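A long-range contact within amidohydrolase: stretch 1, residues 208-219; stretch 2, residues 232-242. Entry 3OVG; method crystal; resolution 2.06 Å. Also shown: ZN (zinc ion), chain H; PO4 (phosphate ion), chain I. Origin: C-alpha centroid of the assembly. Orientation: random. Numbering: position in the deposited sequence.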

# COMPACT_ATOMS: atom_id res chain seq x y z
N ASN A 208 3.45 19.45 -39.60
CA ASN A 208 3.34 20.91 -39.62
C ASN A 208 3.20 21.50 -38.21
O ASN A 208 2.21 21.22 -37.52
CB ASN A 208 2.12 21.28 -40.48
CG ASN A 208 1.95 22.80 -40.67
OD1 ASN A 208 2.71 23.62 -40.13
ND2 ASN A 208 0.93 23.16 -41.43
N PRO A 209 4.17 22.34 -37.78
CA PRO A 209 4.08 22.97 -36.47
C PRO A 209 2.71 23.62 -36.27
O PRO A 209 2.24 23.77 -35.16
CB PRO A 209 5.13 24.09 -36.52
CG PRO A 209 5.96 23.83 -37.73
CD PRO A 209 5.21 22.94 -38.64
N ASP A 210 2.10 24.05 -37.35
CA ASP A 210 0.82 24.74 -37.25
C ASP A 210 -0.35 23.88 -36.80
O ASP A 210 -1.42 24.41 -36.46
CB ASP A 210 0.44 25.40 -38.57
CG ASP A 210 0.38 26.89 -38.46
OD1 ASP A 210 1.48 27.49 -38.38
OD2 ASP A 210 -0.76 27.44 -38.42
N LYS A 211 -0.16 22.57 -36.85
CA LYS A 211 -1.20 21.58 -36.50
C LYS A 211 -1.01 20.99 -35.09
O LYS A 211 -1.79 20.10 -34.65
CB LYS A 211 -1.18 20.42 -37.49
CG LYS A 211 -1.55 20.75 -38.92
CD LYS A 211 -3.01 21.22 -39.05
CE LYS A 211 -3.13 22.75 -38.92
NZ LYS A 211 -4.32 23.26 -39.62
N ILE A 212 0.01 21.47 -34.38
CA ILE A 212 0.45 20.84 -33.15
C ILE A 212 0.09 21.63 -31.92
O ILE A 212 0.51 22.79 -31.75
CB ILE A 212 2.00 20.65 -33.13
CG1 ILE A 212 2.49 19.87 -34.36
CG2 ILE A 212 2.48 20.07 -31.74
CD1 ILE A 212 4.00 19.58 -34.33
N GLN A 213 -0.67 21.00 -31.03
CA GLN A 213 -0.80 21.50 -29.66
C GLN A 213 -0.07 20.61 -28.66
O GLN A 213 -0.06 19.35 -28.77
CB GLN A 213 -2.27 21.54 -29.26
CG GLN A 213 -3.06 22.69 -29.86
CD GLN A 213 -4.53 22.56 -29.54
OE1 GLN A 213 -5.25 21.80 -30.20
NE2 GLN A 213 -4.99 23.30 -28.51
N ILE A 214 0.53 21.26 -27.66
CA ILE A 214 1.15 20.54 -26.57
C ILE A 214 0.47 20.89 -25.24
O ILE A 214 0.47 22.04 -24.83
CB ILE A 214 2.67 20.78 -26.49
CG1 ILE A 214 3.34 20.37 -27.80
CG2 ILE A 214 3.26 19.94 -25.34
CD1 ILE A 214 4.86 20.41 -27.72
N SER A 215 -0.08 19.88 -24.57
CA SER A 215 -0.88 20.11 -23.36
C SER A 215 -0.06 20.01 -22.07
O SER A 215 1.01 19.38 -22.06
CB SER A 215 -2.06 19.11 -23.29
OG SER A 215 -3.26 19.68 -23.77
N HIS A 216 -0.60 20.59 -21.00
CA HIS A 216 -0.11 20.52 -19.61
C HIS A 216 1.17 21.30 -19.25
O HIS A 216 1.76 21.06 -18.19
CB HIS A 216 0.03 19.09 -19.12
CG HIS A 216 -1.12 18.22 -19.50
ND1 HIS A 216 -2.43 18.61 -19.33
CD2 HIS A 216 -1.15 16.99 -20.06
CE1 HIS A 216 -3.23 17.67 -19.79
NE2 HIS A 216 -2.48 16.67 -20.23
N LEU A 217 1.56 22.26 -20.07
CA LEU A 217 2.75 23.01 -19.72
C LEU A 217 2.47 23.79 -18.43
O LEU A 217 3.41 24.19 -17.75
CB LEU A 217 3.15 23.97 -20.84
CG LEU A 217 4.06 23.40 -21.93
CD1 LEU A 217 5.45 23.08 -21.34
CD2 LEU A 217 3.44 22.19 -22.60
N ASN A 218 1.20 24.01 -18.11
CA ASN A 218 0.84 24.67 -16.85
C ASN A 218 1.41 23.99 -15.60
O ASN A 218 1.53 24.61 -14.53
CB ASN A 218 -0.69 24.80 -16.75
CG ASN A 218 -1.38 23.51 -17.16
OD1 ASN A 218 -1.46 23.20 -18.35
ND2 ASN A 218 -1.84 22.73 -16.15
N LYS A 219 1.76 22.71 -15.73
CA LYS A 219 2.40 21.96 -14.62
C LYS A 219 3.94 22.10 -14.54
O LYS A 219 4.59 21.52 -13.67
CB LYS A 219 1.97 20.48 -14.71
CG LYS A 219 0.52 20.29 -14.28
CD LYS A 219 -0.02 18.91 -14.57
CE LYS A 219 -1.51 18.83 -14.17
NZ LYS A 219 -2.07 17.46 -14.39
N GLU A 232 11.17 28.50 -30.69
CA GLU A 232 12.03 27.59 -31.44
C GLU A 232 11.26 26.65 -32.37
O GLU A 232 11.82 26.14 -33.35
CB GLU A 232 12.95 26.78 -30.50
CG GLU A 232 13.93 27.69 -29.71
CD GLU A 232 15.04 26.91 -28.96
OE1 GLU A 232 15.07 25.66 -29.08
OE2 GLU A 232 15.86 27.57 -28.26
N THR A 233 9.98 26.43 -32.10
CA THR A 233 9.24 25.41 -32.86
C THR A 233 7.95 25.88 -33.53
O THR A 233 7.53 25.32 -34.55
CB THR A 233 8.94 24.17 -32.00
OG1 THR A 233 7.92 24.49 -31.03
CG2 THR A 233 10.23 23.70 -31.30
N GLY A 234 7.33 26.89 -32.95
CA GLY A 234 6.13 27.47 -33.54
C GLY A 234 4.87 26.70 -33.19
O GLY A 234 3.81 26.92 -33.79
N VAL A 235 4.98 25.76 -32.25
CA VAL A 235 3.81 24.97 -31.85
C VAL A 235 2.93 25.82 -30.96
O VAL A 235 3.25 26.98 -30.68
CB VAL A 235 4.19 23.64 -31.15
CG1 VAL A 235 4.99 22.73 -32.11
CG2 VAL A 235 4.95 23.89 -29.85
N THR A 236 1.80 25.27 -30.54
CA THR A 236 0.84 25.98 -29.67
C THR A 236 0.77 25.22 -28.34
O THR A 236 0.73 23.97 -28.29
CB THR A 236 -0.55 26.07 -30.37
OG1 THR A 236 -0.43 26.84 -31.57
CG2 THR A 236 -1.65 26.67 -29.46
N LEU A 237 0.81 25.98 -27.25
CA LEU A 237 0.70 25.43 -25.90
C LEU A 237 -0.78 25.44 -25.51
O LEU A 237 -1.40 26.49 -25.49
CB LEU A 237 1.54 26.26 -24.89
CG LEU A 237 3.02 26.44 -25.28
CD1 LEU A 237 3.86 27.19 -24.23
CD2 LEU A 237 3.66 25.06 -25.63
N CYS A 238 -1.34 24.26 -25.25
CA CYS A 238 -2.70 24.15 -24.73
C CYS A 238 -2.65 24.07 -23.21
O CYS A 238 -2.30 23.06 -22.65
CB CYS A 238 -3.43 22.92 -25.28
SG CYS A 238 -5.15 22.78 -24.67
N PHE A 239 -3.00 25.16 -22.53
CA PHE A 239 -2.97 25.14 -21.08
C PHE A 239 -4.25 24.60 -20.49
O PHE A 239 -5.34 25.02 -20.88
CB PHE A 239 -2.76 26.56 -20.53
CG PHE A 239 -1.41 27.09 -20.80
CD1 PHE A 239 -0.31 26.57 -20.13
CD2 PHE A 239 -1.22 28.12 -21.72
CE1 PHE A 239 0.97 27.08 -20.36
CE2 PHE A 239 0.06 28.62 -21.96
CZ PHE A 239 1.15 28.09 -21.28
N ASP A 240 -4.13 23.73 -19.50
CA ASP A 240 -5.21 23.63 -18.53
C ASP A 240 -4.66 24.23 -17.23
O ASP A 240 -3.70 25.00 -17.29
CB ASP A 240 -5.67 22.19 -18.38
CG ASP A 240 -4.56 21.31 -17.88
OD1 ASP A 240 -4.63 20.92 -16.70
OD2 ASP A 240 -3.62 21.01 -18.65
N GLY A 241 -5.25 23.91 -16.07
CA GLY A 241 -4.77 24.45 -14.79
C GLY A 241 -5.74 25.26 -13.93
O GLY A 241 -5.62 25.31 -12.70
N PRO A 242 -6.73 25.90 -14.56
CA PRO A 242 -7.72 26.56 -13.69
C PRO A 242 -8.34 25.58 -12.68
O PRO A 242 -8.71 24.45 -13.07
CB PRO A 242 -8.77 27.04 -14.69
CG PRO A 242 -8.01 27.30 -15.94
CD PRO A 242 -6.97 26.18 -15.98
ZN ZN H . -3.38 14.46 -20.29
P PO4 I . -5.22 15.16 -11.83
O1 PO4 I . -6.17 14.62 -12.92
O2 PO4 I . -5.20 14.23 -10.59
O3 PO4 I . -3.81 15.25 -12.43
O4 PO4 I . -5.66 16.57 -11.46
O HOH W 1 1.01 26.23 -33.86
O HOH W 2 0.26 23.39 -22.21
O HOH W 3 -4.65 20.86 -21.81
O HOH W 4 -5.20 15.15 -18.75

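The two stretches lie side by side as parallel strands, residues 212-215 against the strand that begins at Thr236, with axes 4.4 Å apart at closest approach and a 39° angle between their directions. Gln213 pairs with Thr236, Ile214 with Leu237 and Ser215 with Cys238. As in any parallel pair, one residue bonds to two on its neighbour: Ile214 N donates to Thr236 O (2.8 Å), and Cys238 N donates to Ile214 O (2.9 Å). Thr236 N reaches back to Ile212 O (3.0 Å), while the last rung, His216 N to Cys238 O at 3.4 Å, is weak. It falls where the first stretch leaves its strand, His216 having a positive phi of 73°. CA-H...O contacts, such as Gln213 CA to Thr236 O at 3.2 Å, fill in between these bonds.

Water extends the ladder at both ends. Water 1 donates to Pro209 O (3.0 Å) and Gly234 O (2.9 Å), joining two carbonyls that cannot bond each other. Water 2 donates to Ile214 O (3.0 Å), accepts from Leu217 N (2.7 Å) and donates a weak bond to Cys238 O (2.6 Å), so it bridges the two stretches as the first turns into its 3-10 segment.

Before the strands, Pro209 packs its CB 3.3 Å from Thr233 O. Gly234 follows the helix with a phi of 82°, a conformation that favours glycine, and the chain then turns into the second strand.

Side chains alternate across the sheet. Ile214 and Leu237 share one face, and the apolar cluster there is built from branched aliphatic groups that fill space without needing polar partners. Ile214 CD1 meets Val235 CG2 at 4.1 Å, and Ile212 CG2 lies 3.7 Å from Val235 CG1. Further along, Leu217 CG approaches Leu237 CD2 (4.1 Å), and Leu217 CB lies 3.8 Å from Phe239 CE1, so the leucine touches both residues.

The face bearing Gln213, Ser215, Thr236 and Cys238 is more polar. Cys238 CB lies 3.6 Å from both Gln213 NE2 and Ser215 OG. Polar groups buried here still need partners; Ser215 OG bonds to water 3 at 2.7 Å, and Gln213 NE2 is satisfied elsewhere in the structure.

Beyond the strands, Asp240 makes the polar link. His216 ND1 donates to Asp240 OD2 at 2.8 Å, with the carboxylate oxygen at the ring edge near its plane, where the nitrogen's hydrogen points. The other ring nitrogen, His216 NE2, binds the zinc ion at 2.4 Å. An imidazole suits this place because its two nitrogens can do different work, one coordinating metal while the other donates to an acid that helps hold the ring in position.

Asn218, with chi1 in the p well, offers its side-chain carbonyl to the backbone: Asp240 N donates to Asn218 OD1 at 3.0 Å. Gly241 follows at a phi of 121° and psi of -27°, angles that would jam a CB against the preceding carbonyl oxygen, so glycine fits this turn.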